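Local coordinates for ESAT-6/WXG100 secretion system protein (Streptococcus gallolyticus, PDB 7JQE) that is the extracellular region of EsaA, a subunit of the type VIIb secretion system, and probably takes part in exporting protein toxins, at residues A[125-130]-A[141-146]; A[161-166]-A[475-480]; A[327-332]-A[355-360]; A[337-342]-A[371-376]. All coordinates share one frame; numbering follows the deposited sequence.

Interaction 1: A[125-130]-A[141-146]; sequences ATRSKV and LDINSY. With EDO (1,2-ethanediol), chain O; EDO (1,2-ethanediol), chain P; EDO (1,2-ethanediol), chain L.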
loop_
_atom_site.group_PDB
_atom_site.type_symbol
_atom_site.label_atom_id
_atom_site.label_comp_id
_atom_site.label_asym_id
_atom_site.label_seq_id
_atom_site.Cartn_x
_atom_site.Cartn_y
_atom_site.Cartn_z
ATOM N N ALA A 125 -20.828 50.110 -19.651
ATOM C CA ALA A 125 -20.194 49.641 -18.425
ATOM C C ALA A 125 -20.525 48.181 -18.151
ATOM O O ALA A 125 -19.654 47.412 -17.728
ATOM C CB ALA A 125 -20.615 50.519 -17.247
ATOM N N THR A 126 -21.780 47.780 -18.376
ATOM C CA THR A 126 -22.142 46.382 -18.163
ATOM C C THR A 126 -21.522 45.484 -19.222
ATOM O O THR A 126 -21.177 44.335 -18.934
ATOM C CB THR A 126 -23.664 46.215 -18.160
ATOM O OG1 THR A 126 -24.152 46.261 -19.504
ATOM C CG2 THR A 126 -24.321 47.314 -17.349
ATOM N N ARG A 127 -21.374 45.985 -20.449
ATOM C CA ARG A 127 -20.662 45.218 -21.464
ATOM C C ARG A 127 -19.216 44.985 -21.046
ATOM O O ARG A 127 -18.634 43.936 -21.346
ATOM C CB ARG A 127 -20.731 45.938 -22.809
ATOM C CG ARG A 127 -20.235 45.124 -23.989
ATOM C CD ARG A 127 -20.184 45.976 -25.260
ATOM N NE ARG A 127 -19.226 47.073 -25.140
ATOM C CZ ARG A 127 -18.505 47.545 -26.149
ATOM N NH1 ARG A 127 -18.629 47.019 -27.361
ATOM N NH2 ARG A 127 -17.653 48.539 -25.943
ATOM N N SER A 128 -18.627 45.950 -20.334
ATOM C CA SER A 128 -17.276 45.772 -19.815
ATOM C C SER A 128 -17.227 44.664 -18.768
ATOM O O SER A 128 -16.352 43.792 -18.812
ATOM C CB SER A 128 -16.762 47.090 -19.239
ATOM O OG SER A 128 -16.070 47.827 -20.226
ATOM N N LYS A 129 -18.163 44.681 -17.815
ATOM C CA LYS A 129 -18.193 43.636 -16.796
ATOM C C LYS A 129 -18.401 42.261 -17.416
ATOM O O LYS A 129 -17.844 41.265 -16.937
ATOM C CB LYS A 129 -19.280 43.934 -15.763
ATOM C CG LYS A 129 -19.036 45.210 -14.978
ATOM C CD LYS A 129 -20.082 45.425 -13.895
ATOM C CE LYS A 129 -19.937 46.806 -13.268
ATOM N NZ LYS A 129 -20.874 47.031 -12.134
ATOM N N VAL A 130 -19.203 42.181 -18.482
ATOM C CA VAL A 130 -19.378 40.903 -19.165
ATOM C C VAL A 130 -18.059 40.442 -19.772
ATOM O O VAL A 130 -17.730 39.249 -19.748
ATOM C CB VAL A 130 -20.490 41.003 -20.226
ATOM C CG1 VAL A 130 -20.387 39.858 -21.220
ATOM C CG2 VAL A 130 -21.861 41.004 -19.560
ATOM N N LEU A 141 -14.662 46.421 -27.580
ATOM C CA LEU A 141 -14.770 46.341 -29.029
ATOM C C LEU A 141 -15.343 47.642 -29.576
ATOM O O LEU A 141 -16.342 48.153 -29.064
ATOM C CB LEU A 141 -15.650 45.158 -29.424
ATOM C CG LEU A 141 -15.636 44.751 -30.898
ATOM C CD1 LEU A 141 -14.266 44.219 -31.283
ATOM C CD2 LEU A 141 -16.717 43.718 -31.172
ATOM N N ASP A 142 -14.698 48.180 -30.610
ATOM C CA ASP A 142 -15.088 49.464 -31.185
ATOM C C ASP A 142 -16.251 49.270 -32.154
ATOM O O ASP A 142 -16.116 48.579 -33.170
ATOM C CB ASP A 142 -13.890 50.111 -31.880
ATOM C CG ASP A 142 -14.275 51.323 -32.694
ATOM O OD1 ASP A 142 -14.503 52.399 -32.099
ATOM O OD2 ASP A 142 -14.348 51.200 -33.937
ATOM N N ILE A 143 -17.392 49.892 -31.846
ATOM C CA ILE A 143 -18.599 49.690 -32.642
ATOM C C ILE A 143 -18.490 50.294 -34.034
ATOM O O ILE A 143 -19.202 49.862 -34.947
ATOM C CB ILE A 143 -19.832 50.277 -31.927
ATOM C CG1 ILE A 143 -19.740 51.803 -31.884
ATOM C CG2 ILE A 143 -19.962 49.703 -30.524
ATOM C CD1 ILE A 143 -21.032 52.488 -31.476
ATOM N N ASN A 144 -17.614 51.286 -34.222
ATOM C CA ASN A 144 -17.587 52.044 -35.471
ATOM C C ASN A 144 -17.503 51.148 -36.702
ATOM O O ASN A 144 -18.081 51.472 -37.743
ATOM C CB ASN A 144 -16.413 53.025 -35.454
ATOM C CG ASN A 144 -16.020 53.489 -36.842
ATOM O OD1 ASN A 144 -16.529 54.491 -37.344
ATOM N ND2 ASN A 144 -15.105 52.760 -37.471
ATOM N N SER A 145 -16.793 50.023 -36.605
ATOM C CA SER A 145 -16.560 49.194 -37.784
ATOM C C SER A 145 -17.852 48.602 -38.334
ATOM O O SER A 145 -17.949 48.337 -39.538
ATOM C CB SER A 145 -15.570 48.077 -37.450
ATOM O OG SER A 145 -15.378 47.219 -38.563
ATOM N N TYR A 146 -18.848 48.380 -37.478
ATOM C CA TYR A 146 -20.092 47.736 -37.873
ATOM C C TYR A 146 -21.249 48.716 -37.997
ATOM O O TYR A 146 -22.352 48.308 -38.377
ATOM C CB TYR A 146 -20.460 46.637 -36.868
ATOM C CG TYR A 146 -19.261 45.948 -36.250
ATOM C CD1 TYR A 146 -18.674 46.442 -35.092
ATOM C CD2 TYR A 146 -18.719 44.806 -36.823
ATOM C CE1 TYR A 146 -17.582 45.826 -34.527
ATOM C CE2 TYR A 146 -17.622 44.181 -36.264
ATOM C CZ TYR A 146 -17.060 44.694 -35.115
ATOM O OH TYR A 146 -15.969 44.076 -34.555
HETATM C C1 EDO O . -17.205 56.003 -40.547
HETATM O O1 EDO O . -17.626 54.785 -39.920
HETATM C C2 EDO O . -16.530 55.688 -41.879
HETATM O O2 EDO O . -15.925 56.873 -42.412
HETATM C C1 EDO P . -15.361 58.117 -35.211
HETATM O O1 EDO P . -14.598 56.927 -35.450
HETATM C C2 EDO P . -16.269 58.403 -36.404
HETATM O O2 EDO P . -17.263 57.380 -36.535
HETATM C C1 EDO L . -13.791 43.559 -39.891
HETATM O O1 EDO L . -14.201 44.455 -38.852
HETATM C C2 EDO L . -14.825 43.569 -41.011
HETATM O O2 EDO L . -14.397 42.699 -42.066
#
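R127 reaches out of its helix to the backbone oxygen of L141, and its guanidinium grips that single atom with two N-H groups. R127 NH1 makes the sound bond, 3.1 Å to L141 O with an N-H...O angle of 156°, the oxygen lying at the guanidinium edge close to its plane. R127 NH2 adds a weak second bond to L141 O at 3.4 Å. The chain leaves the backbone extended and bends at its third torsion (64°), which turns the flat group toward the carbonyl. NH1 also donates to the OG1 of T480, so both of its hydrogens are engaged. L141 N donates to the OH of Y476, and both backbone polar groups of L141 are thereby satisfied although no regular helix surrounds it. This is how the connection between helix 102-135 and helix 152-164 is fastened to a helical bundle that helix 462-491 completes. Arginine suits the place: it is long enough to cross from a helix to a loop and offers several donors to several acceptors. I143 CG2 lies 4.4 Å from R127 NH1, giving the group an apolar neighbour. Further along the loop, N144 OD1 accepts from two ethanediol molecules, probably from the crystallisation liquor: O1 of chain O at 2.8 Å and O2 of chain P at 3.1 Å. At the helix, K129 forms a salt bridge with E478 of the second subunit.

Interaction 2: A[161-166]-A[475-480]; sequences IDLLNQ and LYTELT. With EDO (1,2-ethanediol), chain L.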
loop_
_atom_site.group_PDB
_atom_site.type_symbol
_atom_site.label_atom_id
_atom_site.label_comp_id
_atom_site.label_asym_id
_atom_site.label_seq_id
_atom_site.Cartn_x
_atom_site.Cartn_y
_atom_site.Cartn_z
ATOM N N ILE A 161 -17.465 37.131 -35.561
ATOM C CA ILE A 161 -16.244 36.725 -36.251
ATOM C C ILE A 161 -15.052 37.532 -35.756
ATOM O O ILE A 161 -13.935 37.011 -35.647
ATOM C CB ILE A 161 -16.422 36.854 -37.774
ATOM C CG1 ILE A 161 -17.455 35.843 -38.276
ATOM C CG2 ILE A 161 -15.089 36.674 -38.483
ATOM C CD1 ILE A 161 -17.659 35.869 -39.771
ATOM N N ASP A 162 -15.263 38.814 -35.450
ATOM C CA ASP A 162 -14.166 39.633 -34.941
ATOM C C ASP A 162 -13.773 39.222 -33.526
ATOM O O ASP A 162 -12.588 39.253 -33.174
ATOM C CB ASP A 162 -14.544 41.114 -34.983
ATOM C CG ASP A 162 -14.303 41.741 -36.343
ATOM O OD1 ASP A 162 -13.414 41.258 -37.076
ATOM O OD2 ASP A 162 -14.999 42.723 -36.678
ATOM N N LEU A 163 -14.747 38.842 -32.698
ATOM C CA LEU A 163 -14.434 38.466 -31.322
ATOM C C LEU A 163 -13.691 37.137 -31.262
ATOM O O LEU A 163 -12.765 36.976 -30.458
ATOM C CB LEU A 163 -15.714 38.408 -30.490
ATOM C CG LEU A 163 -16.323 39.769 -30.147
ATOM C CD1 LEU A 163 -17.740 39.630 -29.608
ATOM C CD2 LEU A 163 -15.440 40.495 -29.146
ATOM N N LEU A 164 -14.074 36.175 -32.104
ATOM C CA LEU A 164 -13.422 34.870 -32.071
ATOM C C LEU A 164 -11.972 34.946 -32.532
ATOM O O LEU A 164 -11.133 34.169 -32.059
ATOM C CB LEU A 164 -14.202 33.869 -32.923
ATOM C CG LEU A 164 -15.574 33.473 -32.373
ATOM C CD1 LEU A 164 -16.287 32.524 -33.318
ATOM C CD2 LEU A 164 -15.425 32.845 -30.996
ATOM N N ASN A 165 -11.655 35.861 -33.447
ATOM C CA ASN A 165 -10.275 36.064 -33.875
ATOM C C ASN A 165 -9.496 36.968 -32.933
ATOM O O ASN A 165 -8.335 37.282 -33.218
ATOM C CB ASN A 165 -10.234 36.648 -35.288
ATOM C CG ASN A 165 -10.637 35.643 -36.345
ATOM O OD1 ASN A 165 -11.522 35.903 -37.162
ATOM N ND2 ASN A 165 -9.986 34.485 -36.338
ATOM N N GLN A 166 -10.101 37.389 -31.824
ATOM C CA GLN A 166 -9.469 38.305 -30.889
ATOM C C GLN A 166 -9.313 37.737 -29.487
ATOM O O GLN A 166 -8.455 38.218 -28.739
ATOM C CB GLN A 166 -10.270 39.617 -30.812
ATOM C CG GLN A 166 -9.580 40.745 -30.072
ATOM C CD GLN A 166 -10.327 42.066 -30.193
ATOM O OE1 GLN A 166 -11.235 42.212 -31.014
ATOM N NE2 GLN A 166 -9.944 43.035 -29.371
ATOM N N LEU A 475 -23.241 36.847 -25.369
ATOM C CA LEU A 475 -23.623 37.990 -24.546
ATOM C C LEU A 475 -22.945 39.264 -25.034
ATOM O O LEU A 475 -23.598 40.301 -25.211
ATOM C CB LEU A 475 -23.287 37.722 -23.079
ATOM C CG LEU A 475 -24.177 36.693 -22.375
ATOM C CD1 LEU A 475 -23.667 36.372 -20.968
ATOM C CD2 LEU A 475 -25.618 37.189 -22.335
ATOM N N TYR A 476 -21.631 39.204 -25.265
ATOM C CA TYR A 476 -20.916 40.393 -25.715
ATOM C C TYR A 476 -21.433 40.867 -27.071
ATOM O O TYR A 476 -21.608 42.072 -27.291
ATOM C CB TYR A 476 -19.412 40.113 -25.772
ATOM C CG TYR A 476 -18.567 41.368 -25.776
ATOM C CD1 TYR A 476 -18.145 41.949 -24.586
ATOM C CD2 TYR A 476 -18.205 41.983 -26.969
ATOM C CE1 TYR A 476 -17.381 43.105 -24.583
ATOM C CE2 TYR A 476 -17.443 43.141 -26.977
ATOM C CZ TYR A 476 -17.034 43.698 -25.782
ATOM O OH TYR A 476 -16.279 44.851 -25.788
ATOM N N THR A 477 -21.692 39.933 -27.988
ATOM C CA THR A 477 -22.197 40.309 -29.306
ATOM C C THR A 477 -23.518 41.059 -29.190
ATOM O O THR A 477 -23.693 42.132 -29.780
ATOM C CB THR A 477 -22.363 39.066 -30.185
ATOM O OG1 THR A 477 -21.094 38.428 -30.362
ATOM C CG2 THR A 477 -22.914 39.449 -31.545
ATOM N N GLU A 478 -24.459 40.509 -28.418
ATOM C CA GLU A 478 -25.776 41.126 -28.306
ATOM C C GLU A 478 -25.697 42.490 -27.631
ATOM O O GLU A 478 -26.437 43.412 -27.993
ATOM C CB GLU A 478 -26.725 40.193 -27.551
ATOM C CG GLU A 478 -27.044 38.920 -28.316
ATOM C CD GLU A 478 -27.953 37.978 -27.552
ATOM O OE1 GLU A 478 -28.267 38.270 -26.380
ATOM O OE2 GLU A 478 -28.351 36.941 -28.126
ATOM N N LEU A 479 -24.806 42.641 -26.648
ATOM C CA LEU A 479 -24.645 43.939 -26.002
ATOM C C LEU A 479 -24.008 44.951 -26.946
ATOM O O LEU A 479 -24.387 46.128 -26.946
ATOM C CB LEU A 479 -23.819 43.796 -24.729
ATOM C CG LEU A 479 -24.492 43.023 -23.594
ATOM C CD1 LEU A 479 -23.446 42.453 -22.641
ATOM C CD2 LEU A 479 -25.469 43.917 -22.853
ATOM N N THR A 480 -23.036 44.518 -27.753
ATOM C CA THR A 480 -22.460 45.423 -28.743
ATOM C C THR A 480 -23.502 45.829 -29.777
ATOM O O THR A 480 -23.606 47.007 -30.137
ATOM C CB THR A 480 -21.256 44.772 -29.424
ATOM O OG1 THR A 480 -20.205 44.592 -28.471
ATOM C CG2 THR A 480 -20.750 45.658 -30.554
HETATM C C1 EDO L . -13.791 43.559 -39.891
HETATM O O1 EDO L . -14.201 44.455 -38.852
HETATM C C2 EDO L . -14.825 43.569 -41.011
HETATM O O2 EDO L . -14.397 42.699 -42.066
#
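L163, near the C-terminal end of helix 152-164, packs on Y476 and T477 of helix 462-491 inside the helical bundle at one end of the chain. One methyl does most of the work: L163 CD1 lies 3.6 Å from Y476 CD2, and the same CD1 is 3.6 Å from T477 OG1. The other branch joins in, with L163 CD2 3.8 Å from Y476 CD2; both branches lie to one side of the ring plane and approach it obliquely, the two side chains crossing at about a right angle. The first torsion of Y476, -161°, sets CG opposite the backbone N and swings the ring out to meet L163. Leucine and tyrosine suit a buried joint between segments 309 residues apart in sequence, since the ring supplies apolar surface while its OH is taken up by L141. T477 OG1 is bonded to V473 O in its own helix, so its polar need is met although a methyl lies beside it. Y476 O is held twice by T480, one turn further along the helix: T480 N donates at 2.9 Å, and T480 OG1 donates to Y476 O at 3.1 Å, the two coming from opposite faces of the carbonyl plane. At the margin, D162 OD2 accepts from Y146 OH and, at 2.9 Å, from O1 of an ethanediol probably left by the crystallisation liquor.

Interaction 3: A[327-332]-A[355-360]; sequences TTVTIS and QSLKIS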
loop_
_atom_site.group_PDB
_atom_site.type_symbol
_atom_site.label_atom_id
_atom_site.label_comp_id
_atom_site.label_asym_id
_atom_site.label_seq_id
_atom_site.Cartn_x
_atom_site.Cartn_y
_atom_site.Cartn_z
ATOM N N THR A 327 49.065 -62.991 31.951
ATOM C CA THR A 327 48.004 -62.837 30.964
ATOM C C THR A 327 48.113 -61.459 30.329
ATOM O O THR A 327 48.138 -60.447 31.035
ATOM C CB THR A 327 46.621 -63.023 31.598
ATOM O OG1 THR A 327 46.643 -64.164 32.469
ATOM C CG2 THR A 327 45.573 -63.241 30.523
ATOM N N THR A 328 48.177 -61.426 29.001
ATOM C CA THR A 328 48.433 -60.201 28.255
ATOM C C THR A 328 47.115 -59.600 27.773
ATOM O O THR A 328 46.329 -60.270 27.094
ATOM C CB THR A 328 49.364 -60.475 27.073
ATOM O OG1 THR A 328 48.736 -61.394 26.171
ATOM C CG2 THR A 328 50.681 -61.073 27.563
ATOM N N VAL A 329 46.883 -58.338 28.126
ATOM C CA VAL A 329 45.688 -57.599 27.735
ATOM C C VAL A 329 46.091 -56.538 26.720
ATOM O O VAL A 329 47.089 -55.834 26.913
ATOM C CB VAL A 329 45.005 -56.962 28.960
ATOM C CG1 VAL A 329 43.753 -56.203 28.542
ATOM C CG2 VAL A 329 44.679 -58.033 29.995
ATOM N N THR A 330 45.312 -56.419 25.643
ATOM C CA THR A 330 45.684 -55.560 24.526
ATOM C C THR A 330 44.465 -54.834 23.974
ATOM O O THR A 330 43.316 -55.159 24.286
ATOM C CB THR A 330 46.347 -56.355 23.395
ATOM O OG1 THR A 330 45.376 -57.218 22.788
ATOM C CG2 THR A 330 47.504 -57.186 23.931
ATOM N N ILE A 331 44.744 -53.844 23.129
ATOM C CA ILE A 331 43.739 -53.068 22.411
ATOM C C ILE A 331 44.047 -53.198 20.926
ATOM O O ILE A 331 45.117 -52.773 20.474
ATOM C CB ILE A 331 43.747 -51.591 22.840
ATOM C CG1 ILE A 331 43.372 -51.455 24.317
ATOM C CG2 ILE A 331 42.828 -50.770 21.952
ATOM C CD1 ILE A 331 43.943 -50.219 24.974
ATOM N N SER A 332 43.117 -53.773 20.166
ATOM C CA SER A 332 43.356 -54.057 18.758
ATOM C C SER A 332 42.215 -53.535 17.894
ATOM O O SER A 332 41.098 -53.311 18.363
ATOM C CB SER A 332 43.538 -55.563 18.514
ATOM O OG SER A 332 42.331 -56.266 18.744
ATOM N N GLN A 355 43.046 -56.790 38.877
ATOM C CA GLN A 355 43.544 -55.432 38.715
ATOM C C GLN A 355 42.522 -54.615 37.940
ATOM O O GLN A 355 41.617 -55.163 37.307
ATOM C CB GLN A 355 44.897 -55.444 37.995
ATOM C CG GLN A 355 45.595 -54.114 37.855
ATOM C CD GLN A 355 47.025 -54.287 37.376
ATOM O OE1 GLN A 355 47.562 -55.397 37.384
ATOM N NE2 GLN A 355 47.648 -53.194 36.956
ATOM N N SER A 356 42.674 -53.295 38.009
ATOM C CA SER A 356 41.863 -52.362 37.242
ATOM C C SER A 356 42.753 -51.624 36.252
ATOM O O SER A 356 43.866 -51.214 36.593
ATOM C CB SER A 356 41.147 -51.359 38.154
ATOM O OG SER A 356 40.325 -52.023 39.099
ATOM N N LEU A 357 42.261 -51.463 35.027
ATOM C CA LEU A 357 42.988 -50.764 33.978
ATOM C C LEU A 357 42.152 -49.604 33.461
ATOM O O LEU A 357 40.930 -49.719 33.319
ATOM C CB LEU A 357 43.346 -51.704 32.822
ATOM C CG LEU A 357 44.234 -52.905 33.146
ATOM C CD1 LEU A 357 44.469 -53.744 31.898
ATOM C CD2 LEU A 357 45.558 -52.461 33.757
ATOM N N LYS A 358 42.815 -48.487 33.184
ATOM C CA LYS A 358 42.172 -47.285 32.677
ATOM C C LYS A 358 42.520 -47.127 31.204
ATOM O O LYS A 358 43.686 -47.260 30.819
ATOM C CB LYS A 358 42.620 -46.056 33.472
ATOM C CG LYS A 358 42.637 -46.279 34.979
ATOM C CD LYS A 358 41.242 -46.216 35.577
ATOM C CE LYS A 358 40.738 -44.783 35.610
ATOM N NZ LYS A 358 41.668 -43.898 36.370
ATOM N N ILE A 359 41.511 -46.855 30.383
ATOM C CA ILE A 359 41.681 -46.733 28.941
ATOM C C ILE A 359 41.218 -45.351 28.511
ATOM O O ILE A 359 40.088 -44.947 28.806
ATOM C CB ILE A 359 40.912 -47.832 28.188
ATOM C CG1 ILE A 359 41.380 -49.212 28.661
ATOM C CG2 ILE A 359 41.104 -47.682 26.687
ATOM C CD1 ILE A 359 40.676 -50.367 27.987
ATOM N N SER A 360 42.095 -44.629 27.823
ATOM C CA SER A 360 41.786 -43.320 27.268
ATOM C C SER A 360 41.456 -43.467 25.789
ATOM O O SER A 360 42.215 -44.084 25.037
ATOM C CB SER A 360 42.962 -42.360 27.450
ATOM O OG SER A 360 42.944 -41.334 26.467
#
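This is face-to-face packing between the two antiparallel sheets of a beta-sandwich, with V329 and I331 on one sheet meeting L357 and I359 on the other. Strand 327-335 belongs to the sheet that also contains 369-379, and strand 355-363 lies between 268-275 and 337-341. The two segments run in the same sense, and their backbones stay far apart: the CA atoms of V329 and L357 are 9.6 Å from each other and those of I331 and I359 are 9.3 Å. Side chains alone bridge that gap. V329 CG1 approaches L357 CD1 at 4.2 Å, and I331 CD1 meets I359 CG2, also at 4.2 Å, the two isoleucines reaching toward each other tip to tip. In I331 the CG1 branch stands opposite the carbonyl carbon (chi1 -63°), and this longer arm carries CD1 across to its partner. Branched aliphatic residues fit here because they accommodate strand geometry and fill the interior, whereas the intervening T330 and K358 turn outward; T330 OG1 bonds with N378. F341 of strand 337-341 adds its ring to the same core, touching I331, L357 and I359. No hydrogen bond joins the two segments; their backbones bond within their own sheets, as T330 does with N378. The contact thus rests on dispersion forces and the exclusion of water, which fix no single direction of approach as a polar bond would.

Interaction 4: A[337-342]-A[371-376]; sequences GTVVFA and HTITLD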
loop_
_atom_site.group_PDB
_atom_site.type_symbol
_atom_site.label_atom_id
_atom_site.label_comp_id
_atom_site.label_asym_id
_atom_site.label_seq_id
_atom_site.Cartn_x
_atom_site.Cartn_y
_atom_site.Cartn_z
ATOM N N GLY A 337 39.581 -42.940 16.101
ATOM C CA GLY A 337 40.294 -42.167 17.097
ATOM C C GLY A 337 41.479 -42.963 17.601
ATOM O O GLY A 337 41.912 -43.917 16.955
ATOM N N THR A 338 41.987 -42.563 18.762
ATOM C CA THR A 338 43.099 -43.249 19.406
ATOM C C THR A 338 42.633 -43.831 20.732
ATOM O O THR A 338 42.016 -43.131 21.541
ATOM C CB THR A 338 44.290 -42.309 19.626
ATOM O OG1 THR A 338 43.877 -41.187 20.412
ATOM C CG2 THR A 338 44.838 -41.815 18.291
ATOM N N VAL A 339 42.926 -45.109 20.949
ATOM C CA VAL A 339 42.554 -45.807 22.173
ATOM C C VAL A 339 43.814 -46.436 22.746
ATOM O O VAL A 339 44.486 -47.218 22.063
ATOM C CB VAL A 339 41.469 -46.865 21.925
ATOM C CG1 VAL A 339 40.978 -47.433 23.240
ATOM C CG2 VAL A 339 40.316 -46.250 21.148
ATOM N N VAL A 340 44.143 -46.084 23.988
ATOM C CA VAL A 340 45.402 -46.482 24.603
ATOM C C VAL A 340 45.201 -46.556 26.109
ATOM O O VAL A 340 44.326 -45.888 26.666
ATOM C CB VAL A 340 46.545 -45.501 24.243
ATOM C CG1 VAL A 340 46.751 -45.435 22.731
ATOM C CG2 VAL A 340 46.252 -44.117 24.806
ATOM N N PHE A 341 46.013 -47.385 26.767
ATOM C CA PHE A 341 46.011 -47.436 28.223
ATOM C C PHE A 341 46.527 -46.119 28.793
ATOM O O PHE A 341 47.509 -45.553 28.301
ATOM C CB PHE A 341 46.864 -48.602 28.726
ATOM C CG PHE A 341 46.265 -49.951 28.448
ATOM C CD1 PHE A 341 45.082 -50.334 29.057
ATOM C CD2 PHE A 341 46.883 -50.836 27.581
ATOM C CE1 PHE A 341 44.523 -51.569 28.802
ATOM C CE2 PHE A 341 46.329 -52.074 27.321
ATOM C CZ PHE A 341 45.147 -52.441 27.934
ATOM N N ALA A 342 45.869 -45.641 29.850
ATOM C CA ALA A 342 46.057 -44.258 30.283
ATOM C C ALA A 342 47.453 -44.013 30.846
ATOM O O ALA A 342 48.038 -42.947 30.620
ATOM C CB ALA A 342 44.992 -43.886 31.314
ATOM N N HIS A 371 30.261 -39.297 15.438
ATOM C CA HIS A 371 31.585 -39.897 15.515
ATOM C C HIS A 371 31.508 -41.174 16.335
ATOM O O HIS A 371 30.865 -41.205 17.391
ATOM C CB HIS A 371 32.595 -38.927 16.134
ATOM C CG HIS A 371 32.781 -37.671 15.344
ATOM N ND1 HIS A 371 33.781 -37.522 14.408
ATOM C CD2 HIS A 371 32.088 -36.508 15.343
ATOM C CE1 HIS A 371 33.698 -36.320 13.866
ATOM N NE2 HIS A 371 32.680 -35.684 14.416
ATOM N N THR A 372 32.165 -42.227 15.845
ATOM C CA THR A 372 32.136 -43.534 16.489
ATOM C C THR A 372 33.538 -44.120 16.547
ATOM O O THR A 372 34.236 -44.172 15.530
ATOM C CB THR A 372 31.203 -44.504 15.755
ATOM O OG1 THR A 372 29.839 -44.152 16.017
ATOM C CG2 THR A 372 31.446 -45.927 16.226
ATOM N N ILE A 373 33.937 -44.562 17.736
ATOM C CA ILE A 373 35.173 -45.308 17.938
ATOM C C ILE A 373 34.812 -46.771 18.138
ATOM O O ILE A 373 33.883 -47.088 18.892
ATOM C CB ILE A 373 35.958 -44.776 19.150
ATOM C CG1 ILE A 373 36.535 -43.389 18.865
ATOM C CG2 ILE A 373 37.059 -45.749 19.538
ATOM C CD1 ILE A 373 37.332 -42.823 20.025
ATOM N N THR A 374 35.539 -47.662 17.466
ATOM C CA THR A 374 35.398 -49.099 17.670
ATOM C C THR A 374 36.766 -49.719 17.898
ATOM O O THR A 374 37.744 -49.356 17.237
ATOM C CB THR A 374 34.723 -49.799 16.478
ATOM O OG1 THR A 374 35.548 -49.680 15.313
ATOM C CG2 THR A 374 33.359 -49.199 16.201
ATOM N N LEU A 375 36.829 -50.662 18.833
ATOM C CA LEU A 375 38.054 -51.406 19.088
ATOM C C LEU A 375 37.696 -52.792 19.597
ATOM O O LEU A 375 36.530 -53.105 19.853
ATOM C CB LEU A 375 38.952 -50.697 20.105
ATOM C CG LEU A 375 38.349 -50.569 21.506
ATOM C CD1 LEU A 375 39.372 -50.913 22.575
ATOM C CD2 LEU A 375 37.801 -49.159 21.709
ATOM N N ASP A 376 38.727 -53.620 19.746
ATOM C CA ASP A 376 38.630 -54.915 20.403
ATOM C C ASP A 376 39.477 -54.881 21.667
ATOM O O ASP A 376 40.653 -54.503 21.618
ATOM C CB ASP A 376 39.099 -56.050 19.478
ATOM C CG ASP A 376 38.020 -56.503 18.511
ATOM O OD1 ASP A 376 36.825 -56.293 18.813
ATOM O OD2 ASP A 376 38.366 -57.078 17.456
#
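The backbone oxygen of I373, whose side chain packs on V339 and G337, accepts a hydrogen bond from T387 OG1, while the backbone of I373 also pairs with that of Y388. Both partners lie on strand 382-392, the neighbour of strand 369-379 in one sheet of the beta-sandwich, so the polar side of I373 is tied into its own sheet while its side chain faces the other. Across that interior the axes of strands 337-341 and 371-376 come within 7.8 Å, with an angle of 38° between their directions, so the two strands run in roughly the same sense. G337 carries no side chain, and this lets I373 come close to the backbone, with its CG1 4.1 Å from G337 N. V339 carries most of the contact on its strand. V339 CG1 lies 3.9 Å from L375 CD1, and V339 CG2 is 3.9 Å from L375 CD2, so both methyls of V339 touch the fork of L375, the two side chains crossing at about a right angle. L375 takes the crowded position between its backbone N and carbonyl carbon (chi1 64°), which brings both CD atoms over V339. I359 and V334 add further aliphatic surface round the valine. D376, turned to the outside, pairs with R383 and N333 instead. Between the two segments the closest approach is V339 CG2 to I373 CG2, 3.7 Å.

Overall arrangement
The four contacts form two pairs at opposite ends of a very elongated chain. Interactions 1 and 2, with centres 9 Å apart, belong to one helical bundle: Y476 and L141 join them, both touch the same ethanediol, and both touch the second subunit. Interactions 3 and 4, with centres 12 Å apart, share the sandwich core, where I331 CG2 lies 3.5 Å from L375 CD1. The backbone bonds S332 O to D376 N and S360 N to V340 O, each 2.8 Å, stitch their strands into the two sheets. Between interactions 1 and 3 the centres are 131 Å apart, yet interaction 2 closes a chain loop that contains the whole sandwich.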